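Local coordinates for protein Sf11-rnase (Nicotiana alata, PDB 1IOO) that cleaves RNA as a secreted ribonuclease of the T2 family and is associated with gametophytic self-incompatibility, by which the pistil discriminates self from non-self pollen, at residues Pro50-Phe55 with Ser83-Tyr88; Lys158-Leu163 with Lys191-Arg196; Val144-Pro149 with Asp175-Cys180. All blocks are in the same frame, centred on the assembly; numbering follows the deposited sequence.

Overall arrangement
The three contacts lie in one monomeric RNase T2 fold of mixed helices and antiparallel strands. Contact 1 comes first along the chain and closes before the others open; it sets the loop ahead of helix 57-66 against helix 82-92, which carries His-91, the proton acceptor. Contacts 2 and 3 alternate along the chain and reach the same antiparallel sheet, in which strands 162-170 and 177-178 are neighbours; their centres are 24 Å apart. Contact 1 is centred 32 Å from contact 2, across the centre of the chain, and 27 Å from contact 3. The last two thus join parts of the last quarter of the chain, away from the catalytic helix.

Contact 1: Pro50-Phe55 with Ser83-Tyr88; sequences PTYSYF and SWKYQY
The irregular loop 50-55 runs over one side of helix 82-92, and the backbones come nearest at Tyr-52 and Lys-85, whose CA atoms are 6.2 Å apart. Tyr-52 carries the contact. Its CG is anti to the backbone N (chi1 -177°), and the ring beyond lays one face on Lys-85: CA of Lys-85 stands 3.8 Å from the ring centroid, a CH-pi contact 14° off the normal, while CB and CG of the lysine follow the ring back toward CG and CB of Tyr-52. The edge of the same ring meets Tyr-88, CD1 of Tyr-52 lying 3.8 Å from CD2 of Tyr-88. At the far end OH of Tyr-52 touches CB of Trp-84 at 3.4 Å and is hydrogen-bonded to Gln-81. Beyond Tyr-52, the Lys-85 chain bends at chi3 (-68°) and its NZ donates to OH of Tyr-54 over 2.7 Å. At the other end of the loop Pro-50 slides past Tyr-88, its CB 3.5 Å from CE2 of the tyrosine. Water 1 joins the two segments there, donating to O of Thr-51 and lying 2.6 Å from OH of Tyr-88. Helix 82-92 bears Gln-87, probably an active-site residue as in relatives, and His-91, the proton acceptor. Aromatic and aliphatic surfaces thus seat the loop on the catalytic helix, and the polar bonds at their margins, from NZ of Lys-85 to Tyr-54 and between Tyr-52 and Gln-81, probably limit the movement of the two tyrosine rings.

Contact 2: Lys158-Leu163 with Lys191-Arg196; sequences KGTPEL and KVLFRR
A single beta bridge joins strand 162-170, at Glu-162, to the C-terminal strand 192-194, with Glu-162 paired to Leu-193 and their CA atoms 4.2 Å apart. Two backbone bonds make it: N of Leu-193 donates to O of Pro-161 at 2.9 Å, almost straight, and N of Leu-163 to O of Leu-193 at 2.7 Å. Water 2 donates to both O of Pro-161 and O of Lys-191, extending the link past the bridge. Beside it CG1 of Val-192 packs on the backbone, 3.4 Å from N of Leu-163. The side chains add a salt bridge. The guanidinium of Arg-195 takes Glu-162 side-on, NE donating to OE1 at 2.9 Å and NH2 to OE2 at 2.8 Å. Both oxygens lie near the guanidinium plane, but the carboxylate is turned 38° from it: OE1 is met on its syn side and OE2 from above the carboxylate plane. OE1 is also hydrogen-bonded to OG of Ser-14. Glu-162 reaches out with CG between its backbone N and carbonyl carbon (chi1 65°) and the chain extended beyond. CD2 of Leu-193 lies over one face of the guanidinium, toward the rim, and Tyr-17 makes a cation-pi contact with the arginine. An alanine in place of Arg-195 would probably leave the carboxylate of the buried Glu-162 without its positive mate. Farther along, CD2 of Leu-163 sits over a face of the Phe-194 ring, 4.2 Å from its centroid. That ring also packs against Trp-11 and helix 117-123, while strand 192-194 pairs antiparallel with 130-132 and the backbone of Glu-162 is hydrogen-bonded to Ala-154 of strand 150-154, so the C-terminal segment lies between strand 130-132 and the main sheet.

Contact 3: Val144-Pro149 with Asp175-Cys180; sequences VSQENP and DSMFRC
Met-177 of the 175-180 segment lies against the end of helix 134-145 and the turn after it. Its CB lies 3.8 Å from CG of Glu-147 and also near O of Ser-145. CG, anti to the carbonyl carbon (chi1 -60°), comes to 3.4 Å from O of Ser-145 and touches Gln-146, whose side chain crosses that of Met-177 at about a right angle. A bend at chi2 (-56°) keeps SD beside the same carbonyl, and the terminal CE ends 3.6 Å from O of Val-144. SD and CE thus stay close to the carbonyl oxygens of Val-144 and Ser-145, and the Met-177 side chain also touches Phe-115 and Phe-170 of strand 162-170. Gln-146 leaves helical geometry with a positive phi (70°), and the chain turns back on itself; OG of Ser-145 donates to O of Glu-147 at 2.6 Å, bridging the turn. This turn connects helix 134-145 to strand 150-154 of the central antiparallel sheet of the RNase T2 fold, while the weakly bonded strand 177-178 pairs with 162-170 in the same sheet. Past the turn CB of Glu-147 packs on the backbone between Phe-178 and Arg-179. Next, the side chains of Asn-148 and Arg-179 run next to each other in the same direction, with CB of Asn-148 3.5 Å from CG of Arg-179; OD1 of the asparagine is hydrogen-bonded to NZ of Lys-142. The one direct hydrogen bond between the segments runs from N of Cys-180 to O of Asn-148, 2.9 Å long. Water 4 lies near the same carbonyl and O of Phe-178. CB of Cys-180 rests against O of Asn-148, and its SG forms the disulfide with Cys-169 of strand 162-170.

Contact 1: Pro50-Phe55 with Ser83-Tyr88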
loop_
_atom_site.group_PDB
_atom_site.type_symbol
_atom_site.label_atom_id
_atom_site.label_comp_id
_atom_site.label_asym_id
_atom_site.label_seq_id
_atom_site.Cartn_x
_atom_site.Cartn_y
_atom_site.Cartn_z
ATOM N N PRO A 50 12.923 -15.742 5.464
ATOM C CA PRO A 50 12.286 -16.689 4.545
ATOM C C PRO A 50 12.882 -16.672 3.139
ATOM O O PRO A 50 13.090 -15.610 2.553
ATOM C CB PRO A 50 10.837 -16.233 4.556
ATOM C CG PRO A 50 10.989 -14.738 4.622
ATOM C CD PRO A 50 12.079 -14.547 5.655
ATOM N N THR A 51 13.149 -17.857 2.597
ATOM C CA THR A 51 13.695 -17.957 1.251
ATOM C C THR A 51 12.676 -17.488 0.225
ATOM O O THR A 51 11.498 -17.827 0.307
ATOM C CB THR A 51 14.122 -19.399 0.900
ATOM O OG1 THR A 51 13.068 -20.314 1.232
ATOM C CG2 THR A 51 15.395 -19.772 1.640
ATOM N N TYR A 52 13.132 -16.686 -0.730
ATOM C CA TYR A 52 12.249 -16.169 -1.762
ATOM C C TYR A 52 12.418 -16.936 -3.060
ATOM O O TYR A 52 13.535 -17.127 -3.540
ATOM C CB TYR A 52 12.543 -14.689 -2.027
ATOM C CG TYR A 52 11.623 -14.043 -3.054
ATOM C CD1 TYR A 52 10.379 -13.528 -2.682
ATOM C CD2 TYR A 52 11.993 -13.962 -4.395
ATOM C CE1 TYR A 52 9.531 -12.945 -3.622
ATOM C CE2 TYR A 52 11.153 -13.382 -5.341
ATOM C CZ TYR A 52 9.928 -12.877 -4.947
ATOM O OH TYR A 52 9.098 -12.303 -5.877
ATOM N N SER A 53 11.299 -17.396 -3.609
ATOM C CA SER A 53 11.283 -18.084 -4.886
ATOM C C SER A 53 10.703 -17.164 -5.945
ATOM O O SER A 53 9.718 -16.477 -5.695
ATOM C CB SER A 53 10.443 -19.355 -4.791
ATOM O OG SER A 53 10.974 -20.223 -3.808
ATOM N N TYR A 54 11.320 -17.129 -7.119
ATOM C CA TYR A 54 10.854 -16.237 -8.164
ATOM C C TYR A 54 9.537 -16.706 -8.771
ATOM O O TYR A 54 9.392 -17.862 -9.168
ATOM C CB TYR A 54 11.952 -16.058 -9.221
ATOM C CG TYR A 54 13.198 -15.434 -8.622
ATOM C CD1 TYR A 54 14.150 -16.219 -7.963
ATOM C CD2 TYR A 54 13.387 -14.053 -8.638
ATOM C CE1 TYR A 54 15.258 -15.640 -7.332
ATOM C CE2 TYR A 54 14.488 -13.464 -8.008
ATOM C CZ TYR A 54 15.417 -14.264 -7.358
ATOM O OH TYR A 54 16.498 -13.688 -6.726
ATOM N N PHE A 55 8.571 -15.794 -8.815
ATOM C CA PHE A 55 7.254 -16.083 -9.368
ATOM C C PHE A 55 7.293 -16.187 -10.891
ATOM O O PHE A 55 8.146 -15.594 -11.555
ATOM C CB PHE A 55 6.257 -14.984 -8.987
ATOM C CG PHE A 55 5.879 -14.974 -7.527
ATOM C CD1 PHE A 55 6.191 -13.880 -6.719
ATOM C CD2 PHE A 55 5.174 -16.038 -6.969
ATOM C CE1 PHE A 55 5.804 -13.843 -5.377
ATOM C CE2 PHE A 55 4.784 -16.011 -5.629
ATOM C CZ PHE A 55 5.098 -14.909 -4.832
ATOM N N SER A 83 11.741 -5.710 -5.638
ATOM C CA SER A 83 10.874 -5.134 -4.621
ATOM C C SER A 83 10.027 -6.183 -3.930
ATOM O O SER A 83 9.829 -6.116 -2.719
ATOM C CB SER A 83 10.005 -4.028 -5.211
ATOM O OG SER A 83 10.840 -2.990 -5.684
ATOM N N TRP A 84 9.514 -7.147 -4.690
ATOM C CA TRP A 84 8.730 -8.208 -4.084
ATOM C C TRP A 84 9.584 -8.999 -3.105
ATOM O O TRP A 84 9.137 -9.333 -2.008
ATOM C CB TRP A 84 8.143 -9.139 -5.149
ATOM C CG TRP A 84 7.249 -8.418 -6.105
ATOM C CD1 TRP A 84 6.508 -7.288 -5.846
ATOM C CD2 TRP A 84 7.027 -8.732 -7.490
ATOM N NE1 TRP A 84 5.858 -6.882 -6.987
ATOM C CE2 TRP A 84 6.156 -7.746 -8.006
ATOM C CE3 TRP A 84 7.482 -9.748 -8.344
ATOM C CZ2 TRP A 84 5.732 -7.740 -9.340
ATOM C CZ3 TRP A 84 7.059 -9.742 -9.679
ATOM C CH2 TRP A 84 6.193 -8.742 -10.157
ATOM N N LYS A 85 10.825 -9.280 -3.500
ATOM C CA LYS A 85 11.738 -10.011 -2.632
ATOM C C LYS A 85 12.027 -9.224 -1.357
ATOM O O LYS A 85 11.968 -9.766 -0.257
ATOM C CB LYS A 85 13.069 -10.307 -3.341
ATOM C CG LYS A 85 14.049 -11.062 -2.435
ATOM C CD LYS A 85 15.464 -11.127 -2.998
ATOM C CE LYS A 85 15.554 -11.990 -4.228
ATOM N NZ LYS A 85 16.987 -12.172 -4.597
ATOM N N TYR A 86 12.332 -7.941 -1.507
ATOM C CA TYR A 86 12.635 -7.105 -0.353
ATOM C C TYR A 86 11.457 -7.049 0.611
ATOM O O TYR A 86 11.620 -7.211 1.824
ATOM C CB TYR A 86 12.986 -5.687 -0.804
ATOM C CG TYR A 86 13.384 -4.772 0.325
ATOM C CD1 TYR A 86 14.479 -5.075 1.137
ATOM C CD2 TYR A 86 12.685 -3.596 0.574
ATOM C CE1 TYR A 86 14.868 -4.222 2.168
ATOM C CE2 TYR A 86 13.067 -2.733 1.601
ATOM C CZ TYR A 86 14.158 -3.051 2.391
ATOM O OH TYR A 86 14.563 -2.188 3.386
ATOM N N GLN A 87 10.263 -6.839 0.068
ATOM C CA GLN A 87 9.062 -6.746 0.887
ATOM C C GLN A 87 8.768 -8.061 1.595
ATOM O O GLN A 87 8.315 -8.069 2.739
ATOM C CB GLN A 87 7.864 -6.324 0.026
ATOM C CG GLN A 87 7.954 -4.876 -0.465
ATOM C CD GLN A 87 7.900 -3.855 0.666
ATOM O OE1 GLN A 87 8.565 -2.821 0.611
ATOM N NE2 GLN A 87 7.095 -4.130 1.685
ATOM N N TYR A 88 9.032 -9.174 0.918
ATOM C CA TYR A 88 8.790 -10.485 1.514
ATOM C C TYR A 88 9.735 -10.748 2.684
ATOM O O TYR A 88 9.317 -11.224 3.737
ATOM C CB TYR A 88 8.952 -11.597 0.476
ATOM C CG TYR A 88 8.623 -12.963 1.033
ATOM C CD1 TYR A 88 7.358 -13.224 1.552
ATOM C CD2 TYR A 88 9.574 -13.984 1.053
ATOM C CE1 TYR A 88 7.038 -14.466 2.081
ATOM C CE2 TYR A 88 9.266 -15.238 1.583
ATOM C CZ TYR A 88 7.992 -15.468 2.094
ATOM O OH TYR A 88 7.663 -16.703 2.611
HETATM O O HOH W 1 9.161 -18.758 2.235
#

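Contact 2: Lys158-Leu163 with Lys191-Arg196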
loop_
_atom_site.group_PDB
_atom_site.type_symbol
_atom_site.label_atom_id
_atom_site.label_comp_id
_atom_site.label_asym_id
_atom_site.label_seq_id
_atom_site.Cartn_x
_atom_site.Cartn_y
_atom_site.Cartn_z
ATOM N N LYS A 158 7.748 21.768 0.107
ATOM C CA LYS A 158 7.412 22.135 1.471
ATOM C C LYS A 158 6.150 22.986 1.509
ATOM O O LYS A 158 6.067 24.019 0.848
ATOM C CB LYS A 158 8.581 22.875 2.127
ATOM C CG LYS A 158 8.340 23.240 3.583
ATOM C CD LYS A 158 9.526 23.985 4.173
ATOM C CE LYS A 158 9.247 24.416 5.605
ATOM N NZ LYS A 158 9.014 23.247 6.499
ATOM N N GLY A 159 5.158 22.537 2.270
ATOM C CA GLY A 159 3.921 23.288 2.364
ATOM C C GLY A 159 2.824 22.788 1.444
ATOM O O GLY A 159 1.711 23.315 1.462
ATOM N N THR A 160 3.127 21.778 0.637
ATOM C CA THR A 160 2.138 21.219 -0.274
ATOM C C THR A 160 1.956 19.727 -0.030
ATOM O O THR A 160 2.460 18.895 -0.785
ATOM C CB THR A 160 2.528 21.430 -1.747
ATOM O OG1 THR A 160 2.776 22.822 -1.977
ATOM C CG2 THR A 160 1.398 20.978 -2.667
ATOM N N PRO A 161 1.236 19.370 1.040
ATOM C CA PRO A 161 1.050 17.942 1.284
ATOM C C PRO A 161 0.187 17.315 0.203
ATOM O O PRO A 161 -0.738 17.948 -0.312
ATOM C CB PRO A 161 0.384 17.911 2.658
ATOM C CG PRO A 161 -0.403 19.187 2.680
ATOM C CD PRO A 161 0.583 20.178 2.082
ATOM N N GLU A 162 0.506 16.077 -0.155
ATOM C CA GLU A 162 -0.259 15.374 -1.162
ATOM C C GLU A 162 -0.488 13.928 -0.768
ATOM O O GLU A 162 0.289 13.350 -0.008
ATOM C CB GLU A 162 0.436 15.440 -2.521
ATOM C CG GLU A 162 1.770 14.738 -2.618
ATOM C CD GLU A 162 2.343 14.853 -4.013
ATOM O OE1 GLU A 162 1.992 14.023 -4.879
ATOM O OE2 GLU A 162 3.128 15.793 -4.248
ATOM N N LEU A 163 -1.579 13.357 -1.266
ATOM C CA LEU A 163 -1.903 11.968 -0.978
ATOM C C LEU A 163 -0.852 11.063 -1.586
ATOM O O LEU A 163 -0.695 11.019 -2.803
ATOM C CB LEU A 163 -3.288 11.633 -1.535
ATOM C CG LEU A 163 -3.858 10.266 -1.150
ATOM C CD1 LEU A 163 -4.015 10.169 0.363
ATOM C CD2 LEU A 163 -5.203 10.080 -1.832
ATOM N N LYS A 191 -5.201 21.960 2.846
ATOM C CA LYS A 191 -5.774 20.898 2.040
ATOM C C LYS A 191 -4.691 19.954 1.527
ATOM O O LYS A 191 -3.503 20.288 1.523
ATOM C CB LYS A 191 -6.576 21.481 0.874
ATOM C CG LYS A 191 -7.842 22.214 1.318
ATOM C CD LYS A 191 -8.782 22.464 0.152
ATOM C CE LYS A 191 -10.092 23.084 0.617
ATOM N NZ LYS A 191 -11.083 23.168 -0.498
ATOM N N VAL A 192 -5.115 18.768 1.106
ATOM C CA VAL A 192 -4.211 17.750 0.599
ATOM C C VAL A 192 -4.395 17.559 -0.902
ATOM O O VAL A 192 -5.509 17.351 -1.383
ATOM C CB VAL A 192 -4.471 16.400 1.309
ATOM C CG1 VAL A 192 -3.536 15.328 0.773
ATOM C CG2 VAL A 192 -4.288 16.567 2.804
ATOM N N LEU A 193 -3.292 17.620 -1.640
ATOM C CA LEU A 193 -3.336 17.460 -3.079
ATOM C C LEU A 193 -3.510 15.996 -3.491
ATOM O O LEU A 193 -2.868 15.104 -2.943
ATOM C CB LEU A 193 -2.036 17.990 -3.703
ATOM C CG LEU A 193 -1.845 17.763 -5.204
ATOM C CD1 LEU A 193 -2.910 18.529 -5.977
ATOM C CD2 LEU A 193 -0.447 18.212 -5.619
ATOM N N PHE A 194 -4.430 15.764 -4.421
ATOM C CA PHE A 194 -4.615 14.453 -5.035
ATOM C C PHE A 194 -4.059 14.547 -6.450
ATOM O O PHE A 194 -4.753 14.947 -7.378
ATOM C CB PHE A 194 -6.116 14.091 -5.043
ATOM C CG PHE A 194 -6.421 12.637 -5.340
ATOM C CD1 PHE A 194 -5.413 11.680 -5.448
ATOM C CD2 PHE A 194 -7.744 12.227 -5.509
ATOM C CE1 PHE A 194 -5.716 10.341 -5.719
ATOM C CE2 PHE A 194 -8.058 10.892 -5.781
ATOM C CZ PHE A 194 -7.044 9.946 -5.887
ATOM N N ARG A 195 -2.774 14.237 -6.588
ATOM C CA ARG A 195 -2.069 14.438 -7.853
ATOM C C ARG A 195 -2.669 13.685 -9.026
ATOM O O ARG A 195 -2.971 12.496 -8.947
ATOM C CB ARG A 195 -0.591 14.092 -7.701
ATOM C CG ARG A 195 0.255 14.538 -8.888
ATOM C CD ARG A 195 1.735 14.353 -8.591
ATOM N NE ARG A 195 2.196 15.224 -7.512
ATOM C CZ ARG A 195 2.437 16.524 -7.650
ATOM N NH1 ARG A 195 2.268 17.114 -8.827
ATOM N NH2 ARG A 195 2.836 17.240 -6.609
ATOM N N ARG A 196 -2.816 14.402 -10.135
ATOM C CA ARG A 196 -3.328 13.835 -11.372
ATOM C C ARG A 196 -2.259 12.975 -12.043
ATOM O O ARG A 196 -2.576 11.864 -12.516
ATOM C CB ARG A 196 -3.745 14.969 -12.312
ATOM C CG ARG A 196 -4.243 14.524 -13.676
ATOM C CD ARG A 196 -5.661 13.997 -13.602
ATOM N NE ARG A 196 -5.754 12.776 -12.808
ATOM C CZ ARG A 196 -5.225 11.611 -13.163
ATOM N NH1 ARG A 196 -4.557 11.501 -14.305
ATOM N NH2 ARG A 196 -5.366 10.553 -12.378
ATOM O OXT ARG A 196 -1.102 13.440 -12.088
HETATM O O HOH W 2 -1.412 20.575 -0.246
HETATM O O HOH W 3 -0.934 12.971 -4.690
#

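Contact 3: Val144-Pro149 with Asp175-Cys180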
loop_
_atom_site.group_PDB
_atom_site.type_symbol
_atom_site.label_atom_id
_atom_site.label_comp_id
_atom_site.label_asym_id
_atom_site.label_seq_id
_atom_site.Cartn_x
_atom_site.Cartn_y
_atom_site.Cartn_z
ATOM N N VAL A 144 -15.296 2.247 3.259
ATOM C CA VAL A 144 -14.982 0.904 2.785
ATOM C C VAL A 144 -14.010 0.188 3.723
ATOM O O VAL A 144 -13.998 -1.043 3.787
ATOM C CB VAL A 144 -14.412 0.911 1.342
ATOM C CG1 VAL A 144 -15.472 1.409 0.369
ATOM C CG2 VAL A 144 -13.168 1.772 1.264
ATOM N N SER A 145 -13.193 0.946 4.449
ATOM C CA SER A 145 -12.264 0.324 5.391
ATOM C C SER A 145 -12.982 -0.060 6.686
ATOM O O SER A 145 -12.505 -0.914 7.436
ATOM C CB SER A 145 -11.070 1.245 5.691
ATOM O OG SER A 145 -11.453 2.412 6.394
ATOM N N GLN A 146 -14.142 0.556 6.917
ATOM C CA GLN A 146 -14.965 0.306 8.114
ATOM C C GLN A 146 -14.288 0.853 9.355
ATOM O O GLN A 146 -14.853 1.677 10.080
ATOM C CB GLN A 146 -15.256 -1.192 8.271
ATOM C CG GLN A 146 -16.209 -1.718 7.209
ATOM C CD GLN A 146 -16.594 -3.173 7.401
ATOM O OE1 GLN A 146 -16.555 -3.708 8.513
ATOM N NE2 GLN A 146 -16.997 -3.818 6.312
ATOM N N GLU A 147 -13.085 0.364 9.622
ATOM C CA GLU A 147 -12.299 0.887 10.710
ATOM C C GLU A 147 -11.401 1.998 10.182
ATOM O O GLU A 147 -11.277 2.168 8.969
ATOM C CB GLU A 147 -11.481 -0.228 11.371
ATOM C CG GLU A 147 -12.349 -1.358 11.955
ATOM C CD GLU A 147 -13.362 -0.884 12.999
ATOM O OE1 GLU A 147 -14.511 -1.381 12.972
ATOM O OE2 GLU A 147 -13.015 -0.033 13.853
ATOM N N ASN A 148 -10.779 2.750 11.079
ATOM C CA ASN A 148 -9.950 3.880 10.667
ATOM C C ASN A 148 -8.816 3.479 9.737
ATOM O O ASN A 148 -8.019 2.594 10.048
ATOM C CB ASN A 148 -9.339 4.584 11.878
ATOM C CG ASN A 148 -10.360 5.348 12.679
ATOM O OD1 ASN A 148 -11.473 5.585 12.216
ATOM N ND2 ASN A 148 -9.985 5.755 13.887
ATOM N N PRO A 149 -8.737 4.136 8.571
ATOM C CA PRO A 149 -7.674 3.860 7.609
ATOM C C PRO A 149 -6.539 4.812 7.958
ATOM O O PRO A 149 -6.706 5.672 8.821
ATOM C CB PRO A 149 -8.312 4.240 6.285
ATOM C CG PRO A 149 -9.116 5.476 6.676
ATOM C CD PRO A 149 -9.754 5.040 7.992
ATOM N N ASP A 175 -9.535 -11.770 8.226
ATOM C CA ASP A 175 -10.956 -12.086 8.122
ATOM C C ASP A 175 -11.829 -10.915 8.574
ATOM O O ASP A 175 -13.029 -10.879 8.289
ATOM C CB ASP A 175 -11.273 -13.324 8.964
ATOM C CG ASP A 175 -11.274 -13.029 10.448
ATOM O OD1 ASP A 175 -10.509 -12.143 10.874
ATOM O OD2 ASP A 175 -12.032 -13.688 11.192
ATOM N N SER A 176 -11.223 -9.960 9.274
ATOM C CA SER A 176 -11.959 -8.799 9.773
ATOM C C SER A 176 -11.137 -7.518 9.647
ATOM O O SER A 176 -9.922 -7.560 9.455
ATOM C CB SER A 176 -12.331 -8.998 11.243
ATOM O OG SER A 176 -13.053 -10.201 11.436
ATOM N N MET A 177 -11.812 -6.378 9.767
ATOM C CA MET A 177 -11.142 -5.088 9.691
ATOM C C MET A 177 -10.518 -4.719 11.035
ATOM O O MET A 177 -10.886 -5.264 12.078
ATOM C CB MET A 177 -12.129 -3.998 9.270
ATOM C CG MET A 177 -12.763 -4.243 7.915
ATOM S SD MET A 177 -11.511 -4.459 6.634
ATOM C CE MET A 177 -12.408 -3.957 5.199
ATOM N N PHE A 178 -9.564 -3.794 10.998
ATOM C CA PHE A 178 -8.876 -3.346 12.202
ATOM C C PHE A 178 -8.470 -1.884 12.070
ATOM O O PHE A 178 -8.168 -1.415 10.972
ATOM C CB PHE A 178 -7.630 -4.206 12.453
ATOM C CG PHE A 178 -7.138 -4.169 13.874
ATOM C CD1 PHE A 178 -7.820 -4.856 14.877
ATOM C CD2 PHE A 178 -5.999 -3.444 14.213
ATOM C CE1 PHE A 178 -7.377 -4.823 16.199
ATOM C CE2 PHE A 178 -5.543 -3.401 15.535
ATOM C CZ PHE A 178 -6.236 -4.095 16.529
ATOM N N ARG A 179 -8.468 -1.167 13.188
ATOM C CA ARG A 179 -8.119 0.250 13.196
ATOM C C ARG A 179 -6.623 0.454 12.987
ATOM O O ARG A 179 -5.801 -0.047 13.756
ATOM C CB ARG A 179 -8.541 0.891 14.527
ATOM C CG ARG A 179 -8.517 2.418 14.529
ATOM C CD ARG A 179 -8.840 3.020 15.896
ATOM N NE ARG A 179 -7.784 2.793 16.881
ATOM C CZ ARG A 179 -7.867 1.924 17.885
ATOM N NH1 ARG A 179 -8.962 1.194 18.046
ATOM N NH2 ARG A 179 -6.854 1.782 18.729
ATOM N N CYS A 180 -6.270 1.192 11.942
ATOM C CA CYS A 180 -4.872 1.475 11.660
ATOM C C CYS A 180 -4.342 2.585 12.552
ATOM O O CYS A 180 -5.054 3.546 12.847
ATOM C CB CYS A 180 -4.692 2.009 10.251
ATOM S SG CYS A 180 -4.783 0.886 8.839
HETATM O O HOH W 4 -8.178 0.327 8.214
#